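Local coordinates for protein YcaO (Methanopyrus kandleri, PDB 6CIB) that binds adenine nucleotide and magnesium and, as a YcaO enzyme, probably uses ATP to activate a peptide backbone amide for thioamidation, at residues P128-F133 and L137-P142; V47-R52 and A259-E264; D169-V174 and R290-P295. All coordinates share one frame; numbering follows the deposited sequence.

Contact 1: residues P128-F133 and L137-P142; sequences PANEVF and LGDALP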
loop_
_atom_site.group_PDB
_atom_site.type_symbol
_atom_site.label_atom_id
_atom_site.label_comp_id
_atom_site.label_asym_id
_atom_site.label_seq_id
_atom_site.Cartn_x
_atom_site.Cartn_y
_atom_site.Cartn_z
ATOM N N PRO A 128 -15.788 -5.328 -11.524
ATOM C CA PRO A 128 -15.162 -6.001 -12.674
ATOM C C PRO A 128 -13.957 -6.813 -12.235
ATOM O O PRO A 128 -13.256 -6.412 -11.295
ATOM C CB PRO A 128 -14.709 -4.838 -13.569
ATOM C CG PRO A 128 -15.569 -3.679 -13.164
ATOM C CD PRO A 128 -15.774 -3.858 -11.688
ATOM N N ALA A 129 -13.737 -7.949 -12.896
ATOM C CA ALA A 129 -12.580 -8.808 -12.617
ATOM C C ALA A 129 -11.250 -8.056 -12.726
ATOM O O ALA A 129 -10.340 -8.316 -11.939
ATOM C CB ALA A 129 -12.587 -10.042 -13.510
ATOM N N ASN A 130 -11.167 -7.106 -13.664
ATOM C CA ASN A 130 -9.959 -6.274 -13.880
ATOM C C ASN A 130 -9.680 -5.331 -12.704
ATOM O O ASN A 130 -8.569 -4.808 -12.569
ATOM C CB ASN A 130 -10.077 -5.465 -15.186
ATOM C CG ASN A 130 -8.738 -4.894 -15.667
ATOM O OD1 ASN A 130 -7.800 -5.631 -15.978
ATOM N ND2 ASN A 130 -8.655 -3.571 -15.748
ATOM N N GLU A 131 -10.698 -5.113 -11.873
ATOM C CA GLU A 131 -10.573 -4.304 -10.670
ATOM C C GLU A 131 -10.365 -5.158 -9.418
ATOM O O GLU A 131 -10.334 -4.634 -8.302
ATOM C CB GLU A 131 -11.803 -3.401 -10.503
ATOM C CG GLU A 131 -11.923 -2.279 -11.523
ATOM C CD GLU A 131 -10.710 -1.370 -11.556
ATOM O OE1 GLU A 131 -10.193 -0.995 -10.478
ATOM O OE2 GLU A 131 -10.274 -1.023 -12.668
ATOM N N VAL A 132 -10.216 -6.467 -9.605
ATOM C CA VAL A 132 -10.019 -7.377 -8.488
ATOM C C VAL A 132 -8.694 -8.128 -8.652
ATOM O O VAL A 132 -7.840 -8.118 -7.752
ATOM C CB VAL A 132 -11.208 -8.365 -8.345
ATOM C CG1 VAL A 132 -10.945 -9.385 -7.248
ATOM C CG2 VAL A 132 -12.500 -7.623 -8.044
ATOM N N PHE A 133 -8.531 -8.763 -9.813
ATOM C CA PHE A 133 -7.429 -9.679 -10.054
ATOM C C PHE A 133 -6.193 -8.995 -10.613
ATOM O O PHE A 133 -6.258 -7.851 -11.080
ATOM C CB PHE A 133 -7.871 -10.821 -10.989
ATOM C CG PHE A 133 -8.988 -11.677 -10.438
ATOM C CD1 PHE A 133 -8.837 -12.380 -9.236
ATOM C CD2 PHE A 133 -10.190 -11.799 -11.138
ATOM C CE1 PHE A 133 -9.864 -13.173 -8.735
ATOM C CE2 PHE A 133 -11.215 -12.596 -10.651
ATOM C CZ PHE A 133 -11.052 -13.284 -9.448
ATOM N N LEU A 137 -5.776 -9.172 -18.307
ATOM C CA LEU A 137 -5.305 -8.513 -19.537
ATOM C C LEU A 137 -6.359 -8.012 -20.532
ATOM O O LEU A 137 -6.031 -7.218 -21.421
ATOM C CB LEU A 137 -4.265 -9.387 -20.253
ATOM C CG LEU A 137 -2.856 -9.413 -19.657
ATOM C CD1 LEU A 137 -2.058 -10.543 -20.287
ATOM C CD2 LEU A 137 -2.145 -8.076 -19.850
ATOM N N GLY A 138 -7.602 -8.466 -20.387
ATOM C CA GLY A 138 -8.675 -8.135 -21.340
ATOM C C GLY A 138 -9.036 -6.669 -21.594
ATOM O O GLY A 138 -9.339 -6.296 -22.729
ATOM N N ASP A 139 -8.972 -5.835 -20.556
ATOM C CA ASP A 139 -9.696 -4.549 -20.545
ATOM C C ASP A 139 -8.936 -3.271 -20.945
ATOM O O ASP A 139 -7.751 -3.314 -21.296
ATOM C CB ASP A 139 -10.401 -4.372 -19.191
ATOM C CG ASP A 139 -11.457 -5.435 -18.938
ATOM O OD1 ASP A 139 -11.667 -6.306 -19.817
ATOM O OD2 ASP A 139 -12.081 -5.401 -17.855
ATOM N N ALA A 140 -9.660 -2.147 -20.886
ATOM C CA ALA A 140 -9.186 -0.813 -21.282
ATOM C C ALA A 140 -7.928 -0.349 -20.539
ATOM O O ALA A 140 -7.028 0.246 -21.142
ATOM C CB ALA A 140 -10.310 0.211 -21.126
ATOM N N LEU A 141 -7.875 -0.621 -19.238
ATOM C CA LEU A 141 -6.722 -0.258 -18.415
ATOM C C LEU A 141 -6.061 -1.499 -17.812
ATOM O O LEU A 141 -6.738 -2.520 -17.637
ATOM C CB LEU A 141 -7.134 0.733 -17.321
ATOM C CG LEU A 141 -7.655 2.117 -17.746
ATOM C CD1 LEU A 141 -7.884 2.962 -16.508
ATOM C CD2 LEU A 141 -6.724 2.842 -18.713
ATOM N N PRO A 142 -4.737 -1.431 -17.520
ATOM C CA PRO A 142 -4.096 -2.570 -16.858
ATOM C C PRO A 142 -4.617 -2.800 -15.441
ATOM O O PRO A 142 -4.997 -1.849 -14.744
ATOM C CB PRO A 142 -2.614 -2.176 -16.808
ATOM C CG PRO A 142 -2.448 -1.132 -17.858
ATOM C CD PRO A 142 -3.750 -0.385 -17.860
HETATM O O HOH W 1 -6.917 -5.193 -18.490
HETATM O O HOH W 2 -12.953 -7.109 -15.884
#

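Contact 2: residues V47-R52 and A259-E264; sequences VEIRRR and ARRGIE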
loop_
_atom_site.group_PDB
_atom_site.type_symbol
_atom_site.label_atom_id
_atom_site.label_comp_id
_atom_site.label_asym_id
_atom_site.label_seq_id
_atom_site.Cartn_x
_atom_site.Cartn_y
_atom_site.Cartn_z
ATOM N N VAL A 47 15.534 -6.190 5.165
ATOM C CA VAL A 47 14.719 -6.308 3.953
ATOM C C VAL A 47 14.816 -7.759 3.460
ATOM O O VAL A 47 15.883 -8.372 3.518
ATOM C CB VAL A 47 15.154 -5.307 2.839
ATOM C CG1 VAL A 47 14.305 -5.483 1.572
ATOM C CG2 VAL A 47 15.053 -3.866 3.330
ATOM N N GLU A 48 13.695 -8.292 2.981
ATOM C CA GLU A 48 13.609 -9.675 2.522
ATOM C C GLU A 48 13.158 -9.728 1.070
ATOM O O GLU A 48 12.231 -9.012 0.673
ATOM C CB GLU A 48 12.637 -10.454 3.406
ATOM C CG GLU A 48 13.162 -10.736 4.807
ATOM C CD GLU A 48 14.257 -11.794 4.825
ATOM O OE1 GLU A 48 14.122 -12.819 4.130
ATOM O OE2 GLU A 48 15.250 -11.604 5.546
ATOM N N ILE A 49 13.821 -10.554 0.268
ATOM C CA ILE A 49 13.451 -10.668 -1.155
ATOM C C ILE A 49 13.046 -12.102 -1.444
ATOM O O ILE A 49 13.700 -13.043 -0.981
ATOM C CB ILE A 49 14.568 -10.172 -2.115
ATOM C CG1 ILE A 49 14.816 -8.672 -1.931
ATOM C CG2 ILE A 49 14.212 -10.410 -3.585
ATOM C CD1 ILE A 49 16.036 -8.377 -1.095
ATOM N N ARG A 50 11.958 -12.248 -2.200
ATOM C CA ARG A 50 11.460 -13.551 -2.617
ATOM C C ARG A 50 11.393 -13.651 -4.139
ATOM O O ARG A 50 10.918 -12.727 -4.810
ATOM C CB ARG A 50 10.085 -13.819 -1.992
ATOM C CG ARG A 50 10.060 -13.782 -0.456
ATOM C CD ARG A 50 10.764 -14.998 0.153
ATOM N NE ARG A 50 10.839 -14.948 1.618
ATOM C CZ ARG A 50 11.805 -14.349 2.319
ATOM N NH1 ARG A 50 12.809 -13.737 1.697
ATOM N NH2 ARG A 50 11.763 -14.357 3.655
ATOM N N ARG A 51 11.898 -14.763 -4.668
ATOM C CA ARG A 51 11.666 -15.144 -6.054
ATOM C C ARG A 51 10.525 -16.164 -6.050
ATOM O O ARG A 51 10.606 -17.202 -5.382
ATOM C CB ARG A 51 12.943 -15.714 -6.686
ATOM C CG ARG A 51 12.843 -15.988 -8.185
ATOM C CD ARG A 51 14.212 -16.221 -8.823
ATOM N NE ARG A 51 14.882 -17.428 -8.335
ATOM C CZ ARG A 51 14.753 -18.646 -8.863
ATOM N NH1 ARG A 51 13.978 -18.856 -9.919
ATOM N NH2 ARG A 51 15.409 -19.674 -8.332
ATOM N N ARG A 52 9.462 -15.831 -6.779
ATOM C CA ARG A 52 8.218 -16.607 -6.812
ATOM C C ARG A 52 7.879 -17.061 -8.244
ATOM O O ARG A 52 7.998 -16.275 -9.182
ATOM C CB ARG A 52 7.069 -15.751 -6.258
ATOM C CG ARG A 52 5.810 -16.527 -5.922
ATOM C CD ARG A 52 4.614 -15.633 -5.629
ATOM N NE ARG A 52 3.395 -16.330 -6.040
ATOM C CZ ARG A 52 2.573 -15.932 -7.002
ATOM N NH1 ARG A 52 2.783 -14.801 -7.659
ATOM N NH2 ARG A 52 1.518 -16.668 -7.296
ATOM N N ALA A 259 16.947 -1.557 -5.697
ATOM C CA ALA A 259 17.791 -0.848 -6.662
ATOM C C ALA A 259 19.210 -1.426 -6.676
ATOM O O ALA A 259 19.795 -1.606 -7.741
ATOM C CB ALA A 259 17.803 0.648 -6.371
ATOM N N ARG A 260 19.735 -1.750 -5.494
ATOM C CA ARG A 260 21.068 -2.346 -5.354
ATOM C C ARG A 260 21.162 -3.763 -5.916
ATOM O O ARG A 260 22.256 -4.237 -6.206
ATOM C CB ARG A 260 21.515 -2.328 -3.896
ATOM C CG ARG A 260 22.013 -0.973 -3.436
ATOM C CD ARG A 260 22.022 -0.893 -1.924
ATOM N NE ARG A 260 22.187 0.490 -1.488
ATOM C CZ ARG A 260 22.500 0.872 -0.250
ATOM N NH1 ARG A 260 22.703 -0.021 0.706
ATOM N NH2 ARG A 260 22.622 2.162 0.026
ATOM N N ARG A 261 20.019 -4.431 -6.063
ATOM C CA ARG A 261 19.948 -5.730 -6.735
ATOM C C ARG A 261 19.507 -5.595 -8.199
ATOM O O ARG A 261 19.401 -6.597 -8.914
ATOM C CB ARG A 261 18.997 -6.675 -5.992
ATOM C CG ARG A 261 19.572 -7.223 -4.700
ATOM C CD ARG A 261 18.578 -8.100 -3.960
ATOM N NE ARG A 261 19.220 -8.637 -2.755
ATOM C CZ ARG A 261 19.985 -9.726 -2.727
ATOM N NH1 ARG A 261 20.199 -10.444 -3.829
ATOM N NH2 ARG A 261 20.542 -10.100 -1.587
ATOM N N GLY A 262 19.240 -4.362 -8.627
ATOM C CA GLY A 262 18.751 -4.075 -9.982
ATOM C C GLY A 262 17.375 -4.646 -10.298
ATOM O O GLY A 262 17.098 -4.998 -11.446
ATOM N N ILE A 263 16.524 -4.758 -9.276
ATOM C CA ILE A 263 15.128 -5.189 -9.445
ATOM C C ILE A 263 14.273 -3.933 -9.629
ATOM O O ILE A 263 14.450 -2.947 -8.905
ATOM C CB ILE A 263 14.632 -6.038 -8.241
ATOM C CG1 ILE A 263 15.497 -7.293 -8.063
ATOM C CG2 ILE A 263 13.163 -6.429 -8.407
ATOM C CD1 ILE A 263 15.445 -7.903 -6.673
ATOM N N GLU A 264 13.360 -3.968 -10.599
ATOM C CA GLU A 264 12.561 -2.787 -10.961
ATOM C C GLU A 264 11.048 -2.983 -10.814
ATOM O O GLU A 264 10.575 -4.108 -10.628
ATOM C CB GLU A 264 12.911 -2.326 -12.384
ATOM C CG GLU A 264 14.336 -1.806 -12.537
ATOM C CD GLU A 264 14.708 -1.523 -13.980
ATOM O OE1 GLU A 264 14.242 -0.500 -14.527
ATOM O OE2 GLU A 264 15.480 -2.316 -14.563
#

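Contact 3: residues D169-V174 and R290-P295; sequences DSWSIV and RHWFEP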
loop_
_atom_site.group_PDB
_atom_site.type_symbol
_atom_site.label_atom_id
_atom_site.label_comp_id
_atom_site.label_asym_id
_atom_site.label_seq_id
_atom_site.Cartn_x
_atom_site.Cartn_y
_atom_site.Cartn_z
ATOM N N ASP A 169 -4.098 7.787 -2.932
ATOM C CA ASP A 169 -4.970 8.940 -3.211
ATOM C C ASP A 169 -4.241 10.256 -2.917
ATOM O O ASP A 169 -4.250 11.164 -3.764
ATOM C CB ASP A 169 -6.301 8.850 -2.441
ATOM C CG ASP A 169 -7.241 10.018 -2.753
ATOM O OD1 ASP A 169 -7.919 10.007 -3.804
ATOM O OD2 ASP A 169 -7.298 10.951 -1.931
ATOM N N SER A 170 -3.613 10.342 -1.738
ATOM C CA SER A 170 -2.788 11.496 -1.345
ATOM C C SER A 170 -1.630 11.739 -2.308
ATOM O O SER A 170 -1.437 12.862 -2.772
ATOM C CB SER A 170 -2.236 11.328 0.071
ATOM O OG SER A 170 -3.232 11.543 1.047
ATOM N N TRP A 171 -0.869 10.681 -2.598
ATOM C CA TRP A 171 0.247 10.747 -3.535
ATOM C C TRP A 171 -0.220 11.180 -4.935
ATOM O O TRP A 171 0.421 12.028 -5.560
ATOM C CB TRP A 171 1.010 9.411 -3.541
ATOM C CG TRP A 171 2.225 9.349 -4.418
ATOM C CD1 TRP A 171 2.952 10.400 -4.909
ATOM C CD2 TRP A 171 2.886 8.160 -4.876
ATOM N NE1 TRP A 171 4.000 9.944 -5.667
ATOM C CE2 TRP A 171 3.988 8.574 -5.670
ATOM C CE3 TRP A 171 2.647 6.785 -4.711
ATOM C CZ2 TRP A 171 4.855 7.662 -6.294
ATOM C CZ3 TRP A 171 3.506 5.875 -5.336
ATOM C CH2 TRP A 171 4.604 6.323 -6.111
ATOM N N SER A 172 -1.348 10.628 -5.392
ATOM C CA SER A 172 -1.943 10.993 -6.685
ATOM C C SER A 172 -2.355 12.468 -6.768
ATOM O O SER A 172 -2.158 13.105 -7.795
ATOM C CB SER A 172 -3.135 10.103 -6.995
ATOM O OG SER A 172 -2.723 8.769 -7.196
ATOM N N ILE A 173 -2.905 12.991 -5.675
ATOM C CA ILE A 173 -3.250 14.410 -5.545
ATOM C C ILE A 173 -2.021 15.325 -5.647
ATOM O O ILE A 173 -2.044 16.306 -6.390
ATOM C CB ILE A 173 -4.137 14.648 -4.279
ATOM C CG1 ILE A 173 -5.601 14.780 -4.690
ATOM C CG2 ILE A 173 -3.750 15.881 -3.476
ATOM C CD1 ILE A 173 -6.213 13.503 -5.219
ATOM N N VAL A 174 -0.959 14.968 -4.927
ATOM C CA VAL A 174 0.316 15.690 -4.957
ATOM C C VAL A 174 0.920 15.727 -6.369
ATOM O O VAL A 174 1.334 16.785 -6.824
ATOM C CB VAL A 174 1.304 15.132 -3.889
ATOM C CG1 VAL A 174 2.718 15.692 -4.058
ATOM C CG2 VAL A 174 0.793 15.443 -2.487
ATOM N N ARG A 290 10.769 18.963 -8.390
ATOM C CA ARG A 290 10.885 20.160 -7.541
ATOM C C ARG A 290 9.849 20.246 -6.421
ATOM O O ARG A 290 10.152 20.740 -5.336
ATOM C CB ARG A 290 10.810 21.429 -8.401
ATOM C CG ARG A 290 12.124 21.828 -9.065
ATOM C CD ARG A 290 11.963 23.007 -10.024
ATOM N NE ARG A 290 11.751 24.268 -9.309
ATOM C CZ ARG A 290 10.575 24.882 -9.164
ATOM N NH1 ARG A 290 9.464 24.374 -9.695
ATOM N NH2 ARG A 290 10.506 26.018 -8.479
ATOM N N HIS A 291 8.635 19.771 -6.697
ATOM C CA HIS A 291 7.551 19.732 -5.706
ATOM C C HIS A 291 7.899 18.898 -4.459
ATOM O O HIS A 291 7.503 19.248 -3.346
ATOM C CB HIS A 291 6.209 19.325 -6.337
ATOM C CG HIS A 291 6.232 18.021 -7.079
ATOM N ND1 HIS A 291 7.111 17.756 -8.109
ATOM C CD2 HIS A 291 5.444 16.926 -6.970
ATOM C CE1 HIS A 291 6.880 16.544 -8.582
ATOM N NE2 HIS A 291 5.869 16.022 -7.911
ATOM N N TRP A 292 8.662 17.824 -4.659
ATOM C CA TRP A 292 9.168 17.005 -3.550
ATOM C C TRP A 292 10.358 17.606 -2.822
ATOM O O TRP A 292 10.485 17.432 -1.607
ATOM C CB TRP A 292 9.510 15.592 -4.030
ATOM C CG TRP A 292 8.285 14.785 -4.335
ATOM C CD1 TRP A 292 7.882 14.334 -5.559
ATOM C CD2 TRP A 292 7.281 14.364 -3.400
ATOM N NE1 TRP A 292 6.697 13.645 -5.447
ATOM C CE2 TRP A 292 6.303 13.648 -4.132
ATOM C CE3 TRP A 292 7.115 14.513 -2.011
ATOM C CZ2 TRP A 292 5.172 13.073 -3.521
ATOM C CZ3 TRP A 292 5.978 13.949 -1.402
ATOM C CH2 TRP A 292 5.027 13.237 -2.162
ATOM N N PHE A 293 11.220 18.301 -3.562
ATOM C CA PHE A 293 12.488 18.814 -3.021
ATOM C C PHE A 293 12.448 20.270 -2.564
ATOM O O PHE A 293 13.404 20.757 -1.959
ATOM C CB PHE A 293 13.646 18.561 -3.999
ATOM C CG PHE A 293 13.956 17.101 -4.195
ATOM C CD1 PHE A 293 14.627 16.375 -3.207
ATOM C CD2 PHE A 293 13.563 16.443 -5.363
ATOM C CE1 PHE A 293 14.899 15.020 -3.381
ATOM C CE2 PHE A 293 13.832 15.090 -5.542
ATOM C CZ PHE A 293 14.496 14.378 -4.547
ATOM N N GLU A 294 11.333 20.950 -2.824
ATOM C CA GLU A 294 11.125 22.320 -2.342
ATOM C C GLU A 294 9.829 22.415 -1.521
ATOM O O GLU A 294 8.813 22.907 -2.021
ATOM C CB GLU A 294 11.146 23.314 -3.512
ATOM C CG GLU A 294 12.494 23.410 -4.224
ATOM C CD GLU A 294 12.409 24.020 -5.615
ATOM O OE1 GLU A 294 11.373 24.640 -5.957
ATOM O OE2 GLU A 294 13.397 23.881 -6.374
ATOM N N PRO A 295 9.859 21.929 -0.257
ATOM C CA PRO A 295 8.640 21.890 0.565
ATOM C C PRO A 295 8.039 23.269 0.863
ATOM O O PRO A 295 8.779 24.236 1.021
ATOM C CB PRO A 295 9.112 21.215 1.859
ATOM C CG PRO A 295 10.582 21.474 1.912
ATOM C CD PRO A 295 11.022 21.393 0.484
#

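Contact 1: residues P128-F133 and L137-P142
Asn130 joins Leu141 and Asp139 in a polar, water-assisted contact that draws together two parts of one loop of the YcaO domain. The loop leaves strand 124-128, an outermost strand of a five-stranded antiparallel sheet, through a 3-10 turn at residues 129-131, and its far limb, 137-142, has no regular structure. It is a local closure, away from the nucleotide site. The one direct hydrogen bond runs from Asn130 ND2 to Leu141 O, 2.9 Å long and bent to 147° at the hydrogen. The donor stands above the carbonyl plane of Leu141 instead of on a lone pair. With CG anti to the backbone N (chi1 -164°), the Asn130 amide reaches outward from the 3-10 turn to the opposite limb. The side chain of Asp139 runs antiparallel alongside it, its carboxylate turned 53° from the amide, and OD2 comes within 3.3 Å of Asn130 CB. This OD2 also has a partner outside the loop segments, the hydroxyl of Tyr106. One water lies between the limbs and accepts from Asp139 N at 3.0 Å, with Asn130 OD1 and Leu141 O also within hydrogen-bonding distance of it. A second bridges backbone to side chain: it accepts from Asn130 N at 2.8 Å and donates to Asp139 OD2 at 2.7 Å.

Contact 2: residues V47-R52 and A259-E264
Arg261 and Ile263 both reach Ile49, so the exit of helix 241-260 packs on the middle strand, 45-54, of a three-stranded antiparallel sheet. Followed along the chain, the second segment begins at Ala259 in the last turn of the helix, where its O accepts from Gly262 N at 2.9 Å. Arg260 turns elsewhere and pairs with Glu230. Arg261 then lays its side chain, extended from CG to NE, across Ile49. The two side chains meet at a slant, and Ile49 CD1 comes to 3.6 Å from Arg261 NE and 3.8 Å from Arg261 CD. The cationic end of Arg261 continues to Asp40 on the neighbouring strand, where NH2 forms a salt bridge. Gly262 ends the helix in a Schellman motif, its positive phi (65°) turning the chain so that Ile263 faces the strand again. Ile263 CD1 touches Ile49 CG2 at 4.2 Å, and Tyr60 of strand 57-64 lies against both isoleucines. The other face of the strand is differently equipped: Arg50 grips Glu48 end-on, NH1 and NH2 both meeting OE1 at 2.9 Å in the guanidinium plane, while helix 68-85 packs over these two residues. Across the contact itself there is no hydrogen bond or salt bridge. The strand therefore meets the helix exit through van der Waals packing alone: Ile49 offers methyl groups to Ile263 CD1 and to the CD-NE end of the Arg261 chain, while Arg261 NH2 pairs with Asp40.

Contact 3: residues D169-V174 and R290-P295
Trp292 packs its indole against Trp171 and Val174, a buried helix-to-helix contact of the YcaO domain in which the short helix 290-293 lies beside the long helix 154-177. The apolar part centres on one corner of the Trp292 ring. Val174 CG1, placed anti to the backbone N (chi1 170°), approaches CZ2 of Trp292 to 3.6 Å and its CH2 to 3.9 Å. His291 adds a looser touch, its CD2 being 4.2 Å from Val174 CG1. The aromatic part pairs two indoles whose side chains run at about a right angle, the five-membered ring of Trp171 being inclined at 65° to the six-membered ring of Trp292. Trp171 CD1 meets the edge of Trp292, near its plane, at 3.7 Å from CZ2. Beyond the pair, Trp171 stacks on Phe235. No hydrogen bond crosses between the segments, but the polar part converges on Glu175, next along the long helix: its OE2 takes the NE1 of both tryptophans and its OE1 the NE2 of His291. Were Trp292 replaced by an alanine, a gap would probably open beside Val174 CG1 and Trp171 CD1, and Glu175 OE2 would lose one of its indole donors. Within the short helix, Trp292 CD1 lies 3.5 Å above the plane of the neighbouring His291 imidazole, offset toward its rim.

Burial alone does not set the chemistry of these three contacts. Contact 3 is the buried one, and it joins its two helices through aromatic and aliphatic surface. Contacts 1 and 2 are only partly buried, yet they differ: the first closes a single loop by one direct hydrogen bond and two bridging waters, the second joins a strand to a helix exit by apolar packing that includes an arginine chain whose NH2 is paired with Asp40. None shares a helix or strand with another, and their centres lie about 26 to 28 Å apart. In sequence, contact 1 is a short-range closure between the two segments of contact 2, whereas contacts 2 and 3 interleave, so the long-range pairings overlap along the chain.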